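Local structure of sulfate transporter 4.1, chloroplastic (Arabidopsis thaliana, 7LHV) at residues 173-184 with 324-333. The protein cotransports sulfate with protons across the membrane as an SLC26-family symporter and may help regulate sulfate assimilation. Sequence-based numbering, arbitrary orientation.
Sequences LHIELAILLALL and PRSFDHAKTL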
ATOM      1  N   LEU A 173     -13.201  21.508  27.230  1.00 80.43           N
ATOM      2  CA  LEU A 173     -12.175  21.154  26.258  1.00 80.43           C
ATOM      3  C   LEU A 173     -12.743  20.283  25.148  1.00 80.43           C
ATOM      4  O   LEU A 173     -12.199  20.267  24.039  1.00 80.43           O
ATOM      5  CB  LEU A 173     -11.012  20.447  26.954  1.00 80.43           C
ATOM      6  CG  LEU A 173      -9.750  20.231  26.120  1.00 80.43           C
ATOM      7  CD1 LEU A 173      -9.186  21.559  25.653  1.00 80.43           C
ATOM      8  CD2 LEU A 173      -8.716  19.452  26.910  1.00 80.43           C
ATOM      9  N   HIS A 174     -13.833  19.560  25.420  1.00 80.37           N
ATOM     10  CA  HIS A 174     -14.471  18.756  24.383  1.00 80.37           C
ATOM     11  C   HIS A 174     -14.943  19.622  23.224  1.00 80.37           C
ATOM     12  O   HIS A 174     -14.756  19.269  22.054  1.00 80.37           O
ATOM     13  CB  HIS A 174     -15.654  17.983  24.963  1.00 80.37           C
ATOM     14  CG  HIS A 174     -15.288  16.664  25.562  1.00 80.37           C
ATOM     15  ND1 HIS A 174     -15.559  15.465  24.940  1.00 80.37           N
ATOM     16  CD2 HIS A 174     -14.685  16.351  26.733  1.00 80.37           C
ATOM     17  CE1 HIS A 174     -15.132  14.471  25.697  1.00 80.37           C
ATOM     18  NE2 HIS A 174     -14.598  14.982  26.792  1.00 80.37           N
ATOM     19  N   ILE A 175     -15.558  20.763  23.532  1.00 70.23           N
ATOM     20  CA  ILE A 175     -16.101  21.630  22.490  1.00 70.23           C
ATOM     21  C   ILE A 175     -14.982  22.188  21.620  1.00 70.23           C
ATOM     22  O   ILE A 175     -15.052  22.156  20.385  1.00 70.23           O
ATOM     23  CB  ILE A 175     -16.938  22.753  23.125  1.00 70.23           C
ATOM     24  CG1 ILE A 175     -18.211  22.175  23.743  1.00 70.23           C
ATOM     25  CG2 ILE A 175     -17.251  23.824  22.103  1.00 70.23           C
ATOM     26  CD1 ILE A 175     -18.822  23.054  24.803  1.00 70.23           C
ATOM     27  N   GLU A 176     -13.935  22.720  22.258  1.00 72.26           N
ATOM     28  CA  GLU A 176     -12.820  23.281  21.503  1.00 72.26           C
ATOM     29  C   GLU A 176     -12.115  22.207  20.689  1.00 72.26           C
ATOM     30  O   GLU A 176     -11.696  22.453  19.554  1.00 72.26           O
ATOM     31  CB  GLU A 176     -11.839  23.973  22.447  1.00 72.26           C
ATOM     32  CG  GLU A 176     -12.434  25.141  23.209  1.00 72.26           C
ATOM     33  CD  GLU A 176     -11.420  25.824  24.104  1.00 72.26           C
ATOM     34  OE1 GLU A 176     -10.246  25.401  24.101  1.00 72.26           O
ATOM     35  OE2 GLU A 176     -11.797  26.785  24.806  1.00 72.26           O
ATOM     36  N   LEU A 177     -11.973  21.008  21.254  1.00 67.17           N
ATOM     37  CA  LEU A 177     -11.349  19.916  20.519  1.00 67.17           C
ATOM     38  C   LEU A 177     -12.181  19.515  19.311  1.00 67.17           C
ATOM     39  O   LEU A 177     -11.633  19.245  18.239  1.00 67.17           O
ATOM     40  CB  LEU A 177     -11.126  18.723  21.444  1.00 67.17           C
ATOM     41  CG  LEU A 177      -9.883  18.797  22.330  1.00 67.17           C
ATOM     42  CD1 LEU A 177      -9.897  17.680  23.354  1.00 67.17           C
ATOM     43  CD2 LEU A 177      -8.633  18.730  21.479  1.00 67.17           C
ATOM     44  N   ALA A 178     -13.507  19.473  19.457  1.00 58.94           N
ATOM     45  CA  ALA A 178     -14.364  19.133  18.323  1.00 58.94           C
ATOM     46  C   ALA A 178     -14.291  20.194  17.230  1.00 58.94           C
ATOM     47  O   ALA A 178     -14.234  19.865  16.037  1.00 58.94           O
ATOM     48  CB  ALA A 178     -15.805  18.945  18.792  1.00 58.94           C
ATOM     49  N   ILE A 179     -14.287  21.471  17.614  1.00 56.51           N
ATOM     50  CA  ILE A 179     -14.200  22.542  16.624  1.00 56.51           C
ATOM     51  C   ILE A 179     -12.853  22.507  15.907  1.00 56.51           C
ATOM     52  O   ILE A 179     -12.776  22.671  14.679  1.00 56.51           O
ATOM     53  CB  ILE A 179     -14.459  23.901  17.294  1.00 56.51           C
ATOM     54  CG1 ILE A 179     -15.894  23.962  17.816  1.00 56.51           C
ATOM     55  CG2 ILE A 179     -14.207  25.030  16.324  1.00 56.51           C
ATOM     56  CD1 ILE A 179     -16.139  25.088  18.783  1.00 56.51           C
ATOM     57  N   LEU A 180     -11.769  22.289  16.656  1.00 56.32           N
ATOM     58  CA  LEU A 180     -10.457  22.165  16.032  1.00 56.32           C
ATOM     59  C   LEU A 180     -10.395  20.953  15.115  1.00 56.32           C
ATOM     60  O   LEU A 180      -9.766  20.999  14.052  1.00 56.32           O
ATOM     61  CB  LEU A 180      -9.373  22.079  17.105  1.00 56.32           C
ATOM     62  CG  LEU A 180      -7.960  21.800  16.596  1.00 56.32           C
ATOM     63  CD1 LEU A 180      -7.395  23.014  15.885  1.00 56.32           C
ATOM     64  CD2 LEU A 180      -7.064  21.373  17.737  1.00 56.32           C
ATOM     65  N   LEU A 181     -11.034  19.851  15.513  1.00 52.48           N
ATOM     66  CA  LEU A 181     -11.084  18.673  14.660  1.00 52.48           C
ATOM     67  C   LEU A 181     -11.811  18.977  13.362  1.00 52.48           C
ATOM     68  O   LEU A 181     -11.397  18.526  12.289  1.00 52.48           O
ATOM     69  CB  LEU A 181     -11.761  17.524  15.403  1.00 52.48           C
ATOM     70  CG  LEU A 181     -11.639  16.134  14.790  1.00 52.48           C
ATOM     71  CD1 LEU A 181     -10.190  15.773  14.617  1.00 52.48           C
ATOM     72  CD2 LEU A 181     -12.327  15.121  15.676  1.00 52.48           C
ATOM     73  N   ALA A 182     -12.897  19.746  13.439  1.00 50.64           N
ATOM     74  CA  ALA A 182     -13.605  20.143  12.227  1.00 50.64           C
ATOM     75  C   ALA A 182     -12.725  21.000  11.327  1.00 50.64           C
ATOM     76  O   ALA A 182     -12.715  20.822  10.105  1.00 50.64           O
ATOM     77  CB  ALA A 182     -14.890  20.882  12.588  1.00 50.64           C
ATOM     78  N   LEU A 183     -11.980  21.939  11.917  1.00 51.41           N
ATOM     79  CA  LEU A 183     -11.083  22.776  11.119  1.00 51.41           C
ATOM     80  C   LEU A 183      -9.999  21.947  10.442  1.00 51.41           C
ATOM     81  O   LEU A 183      -9.691  22.155   9.261  1.00 51.41           O
ATOM     82  CB  LEU A 183     -10.452  23.856  11.993  1.00 51.41           C
ATOM     83  CG  LEU A 183      -9.404  24.726  11.302  1.00 51.41           C
ATOM     84  CD1 LEU A 183     -10.040  25.559  10.210  1.00 51.41           C
ATOM     85  CD2 LEU A 183      -8.700  25.611  12.311  1.00 51.41           C
ATOM     86  N   LEU A 184      -9.403  21.006  11.176  1.00 49.20           N
ATOM     87  CA  LEU A 184      -8.368  20.158  10.595  1.00 49.20           C
ATOM     88  C   LEU A 184      -8.935  19.280   9.488  1.00 49.20           C
ATOM     89  O   LEU A 184      -8.292  19.083   8.452  1.00 49.20           O
ATOM     90  CB  LEU A 184      -7.722  19.300  11.680  1.00 49.20           C
ATOM     91  CG  LEU A 184      -6.958  20.048  12.771  1.00 49.20           C
ATOM     92  CD1 LEU A 184      -6.579  19.100  13.888  1.00 49.20           C
ATOM     93  CD2 LEU A 184      -5.731  20.722  12.196  1.00 49.20           C
ATOM     94  N   PRO A 324     -10.477  28.898  16.646  1.00 80.25           N
ATOM     95  CA  PRO A 324     -10.123  27.886  17.649  1.00 80.25           C
ATOM     96  C   PRO A 324      -8.968  28.353  18.525  1.00 80.25           C
ATOM     97  O   PRO A 324      -8.069  29.066  18.078  1.00 80.25           O
ATOM     98  CB  PRO A 324      -9.730  26.670  16.804  1.00 80.25           C
ATOM     99  CG  PRO A 324     -10.419  26.885  15.489  1.00 80.25           C
ATOM    100  CD  PRO A 324     -10.412  28.367  15.275  1.00 80.25           C
ATOM    101  N   ARG A 325      -9.002  27.940  19.792  1.00 87.46           N
ATOM    102  CA  ARG A 325      -7.990  28.339  20.760  1.00 87.46           C
ATOM    103  C   ARG A 325      -7.169  27.180  21.308  1.00 87.46           C
ATOM    104  O   ARG A 325      -6.299  27.408  22.156  1.00 87.46           O
ATOM    105  CB  ARG A 325      -8.633  29.082  21.939  1.00 87.46           C
ATOM    106  CG  ARG A 325      -8.826  30.570  21.725  1.00 87.46           C
ATOM    107  CD  ARG A 325     -10.193  30.866  21.142  1.00 87.46           C
ATOM    108  NE  ARG A 325     -11.257  30.257  21.932  1.00 87.46           N
ATOM    109  CZ  ARG A 325     -11.795  30.804  23.014  1.00 87.46           C
ATOM    110  NH1 ARG A 325     -11.391  31.981  23.467  1.00 87.46           N
ATOM    111  NH2 ARG A 325     -12.761  30.156  23.658  1.00 87.46           N
ATOM    112  N   SER A 326      -7.407  25.953  20.855  1.00 79.24           N
ATOM    113  CA  SER A 326      -6.747  24.774  21.402  1.00 79.24           C
ATOM    114  C   SER A 326      -5.847  24.112  20.367  1.00 79.24           C
ATOM    115  O   SER A 326      -5.845  22.890  20.213  1.00 79.24           O
ATOM    116  CB  SER A 326      -7.769  23.775  21.937  1.00 79.24           C
ATOM    117  OG  SER A 326      -8.263  24.180  23.201  1.00 79.24           O
ATOM    118  N   PHE A 327      -5.055  24.918  19.656  1.00 71.09           N
ATOM    119  CA  PHE A 327      -4.136  24.370  18.663  1.00 71.09           C
ATOM    120  C   PHE A 327      -3.076  23.472  19.290  1.00 71.09           C
ATOM    121  O   PHE A 327      -2.425  22.707  18.570  1.00 71.09           O
ATOM    122  CB  PHE A 327      -3.467  25.504  17.888  1.00 71.09           C
ATOM    123  CG  PHE A 327      -4.247  25.964  16.697  1.00 71.09           C
ATOM    124  CD1 PHE A 327      -4.131  25.309  15.483  1.00 71.09           C
ATOM    125  CD2 PHE A 327      -5.098  27.050  16.786  1.00 71.09           C
ATOM    126  CE1 PHE A 327      -4.847  25.731  14.384  1.00 71.09           C
ATOM    127  CE2 PHE A 327      -5.817  27.478  15.689  1.00 71.09           C
ATOM    128  CZ  PHE A 327      -5.692  26.817  14.486  1.00 71.09           C
ATOM    129  N   ASP A 328      -2.894  23.546  20.612  1.00 74.53           N
ATOM    130  CA  ASP A 328      -1.848  22.776  21.278  1.00 74.53           C
ATOM    131  C   ASP A 328      -2.069  21.276  21.136  1.00 74.53           C
ATOM    132  O   ASP A 328      -1.102  20.505  21.139  1.00 74.53           O
ATOM    133  CB  ASP A 328      -1.780  23.165  22.754  1.00 74.53           C
ATOM    134  CG  ASP A 328      -1.265  24.579  22.960  1.00 74.53           C
ATOM    135  OD1 ASP A 328      -0.472  25.051  22.116  1.00 74.53           O
ATOM    136  OD2 ASP A 328      -1.654  25.215  23.964  1.00 74.53           O
ATOM    137  N   HIS A 329      -3.321  20.843  21.011  1.00 69.06           N
ATOM    138  CA  HIS A 329      -3.642  19.437  20.816  1.00 69.06           C
ATOM    139  C   HIS A 329      -3.744  19.058  19.349  1.00 69.06           C
ATOM    140  O   HIS A 329      -4.071  17.907  19.044  1.00 69.06           O
ATOM    141  CB  HIS A 329      -4.957  19.086  21.518  1.00 69.06           C
ATOM    142  CG  HIS A 329      -4.928  19.275  23.001  1.00 69.06           C
ATOM    143  ND1 HIS A 329      -4.576  18.271  23.874  1.00 69.06           N
ATOM    144  CD2 HIS A 329      -5.229  20.350  23.765  1.00 69.06           C
ATOM    145  CE1 HIS A 329      -4.650  18.721  25.114  1.00 69.06           C
ATOM    146  NE2 HIS A 329      -5.046  19.980  25.074  1.00 69.06           N
ATOM    147  N   ALA A 330      -3.468  19.995  18.441  1.00 64.64           N
ATOM    148  CA  ALA A 330      -3.702  19.745  17.024  1.00 64.64           C
ATOM    149  C   ALA A 330      -2.933  18.527  16.535  1.00 64.64           C
ATOM    150  O   ALA A 330      -3.473  17.718  15.775  1.00 64.64           O
ATOM    151  CB  ALA A 330      -3.334  20.979  16.204  1.00 64.64           C
ATOM    152  N   LYS A 331      -1.678  18.368  16.964  1.00 69.98           N
ATOM    153  CA  LYS A 331      -0.886  17.229  16.506  1.00 69.98           C
ATOM    154  C   LYS A 331      -1.480  15.903  16.959  1.00 69.98           C
ATOM    155  O   LYS A 331      -1.286  14.877  16.297  1.00 69.98           O
ATOM    156  CB  LYS A 331       0.561  17.357  16.983  1.00 69.98           C
ATOM    157  CG  LYS A 331       1.301  18.547  16.396  1.00 69.98           C
ATOM    158  CD  LYS A 331       2.703  18.681  16.970  1.00 69.98           C
ATOM    159  CE  LYS A 331       3.406  19.927  16.449  1.00 69.98           C
ATOM    160  NZ  LYS A 331       4.760  20.097  17.051  1.00 69.98           N
ATOM    161  N   THR A 332      -2.201  15.898  18.077  1.00 68.91           N
ATOM    162  CA  THR A 332      -2.854  14.676  18.524  1.00 68.91           C
ATOM    163  C   THR A 332      -4.029  14.311  17.626  1.00 68.91           C
ATOM    164  O   THR A 332      -4.428  13.143  17.569  1.00 68.91           O
ATOM    165  CB  THR A 332      -3.315  14.846  19.971  1.00 68.91           C
ATOM    166  OG1 THR A 332      -2.226  15.351  20.752  1.00 68.91           O
ATOM    167  CG2 THR A 332      -3.769  13.519  20.562  1.00 68.91           C
ATOM    168  N   LEU A 333      -4.593  15.291  16.918  1.00 60.42           N
ATOM    169  CA  LEU A 333      -5.828  15.101  16.171  1.00 60.42           C
ATOM    170  C   LEU A 333      -5.618  14.790  14.694  1.00 60.42           C
ATOM    171  O   LEU A 333      -6.601  14.538  13.994  1.00 60.42           O
ATOM    172  CB  LEU A 333      -6.719  16.335  16.313  1.00 60.42           C
ATOM    173  CG  LEU A 333      -7.258  16.511  17.731  1.00 60.42           C
ATOM    174  CD1 LEU A 333      -7.927  17.861  17.902  1.00 60.42           C
ATOM    175  CD2 LEU A 333      -8.199  15.379  18.091  1.00 60.42           C
TER
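Leu180 and Pro324 bring their CA atoms to 6.0 Å where the chain of 324-333 passes over one side of helix 173-184, and Leu181 and Leu333 pair farther on, 6.5 Å between CA atoms, after a 3-10 segment leads into helix 330-358. Leu180 CG stands anti to the backbone N (chi1 174°), which carries the branch toward 324-333, and there CD1 lies over one face of the Phe327 ring, 4.2 Å from the centroid in a CH-pi contact offset toward the rim, while CD2 meets Leu333 CD1 at 3.6 Å and packs on Ala330. Cutting Leu180 back to an alanine removes both methyls, which would probably open a gap between Phe327 and Leu333 and leave the ring freer to turn. Leu333 is a knob in the hole formed by Leu177, Leu180, Leu181 and Leu184, an instance of helix-to-helix packing within the SLC26/SulP membrane domain. Its CB rests against Leu184 CD1 at 3.7 Å, and its CD1 meets Leu177 CD2, which also touches His329 CB. Leu183 CD2 touches both Pro324 CG and Phe327 CZ. Toward the start of helix 173-184, Glu176 makes the polar contacts: Ser326 OG donates a hydrogen bond to its OE1, while its OE2 makes a long salt bridge, 3.7 Å, to Arg325 NH2. That oxygen lies well out of the guanidinium plane, with the carboxylate turned 56° from it, and no N-H points at it.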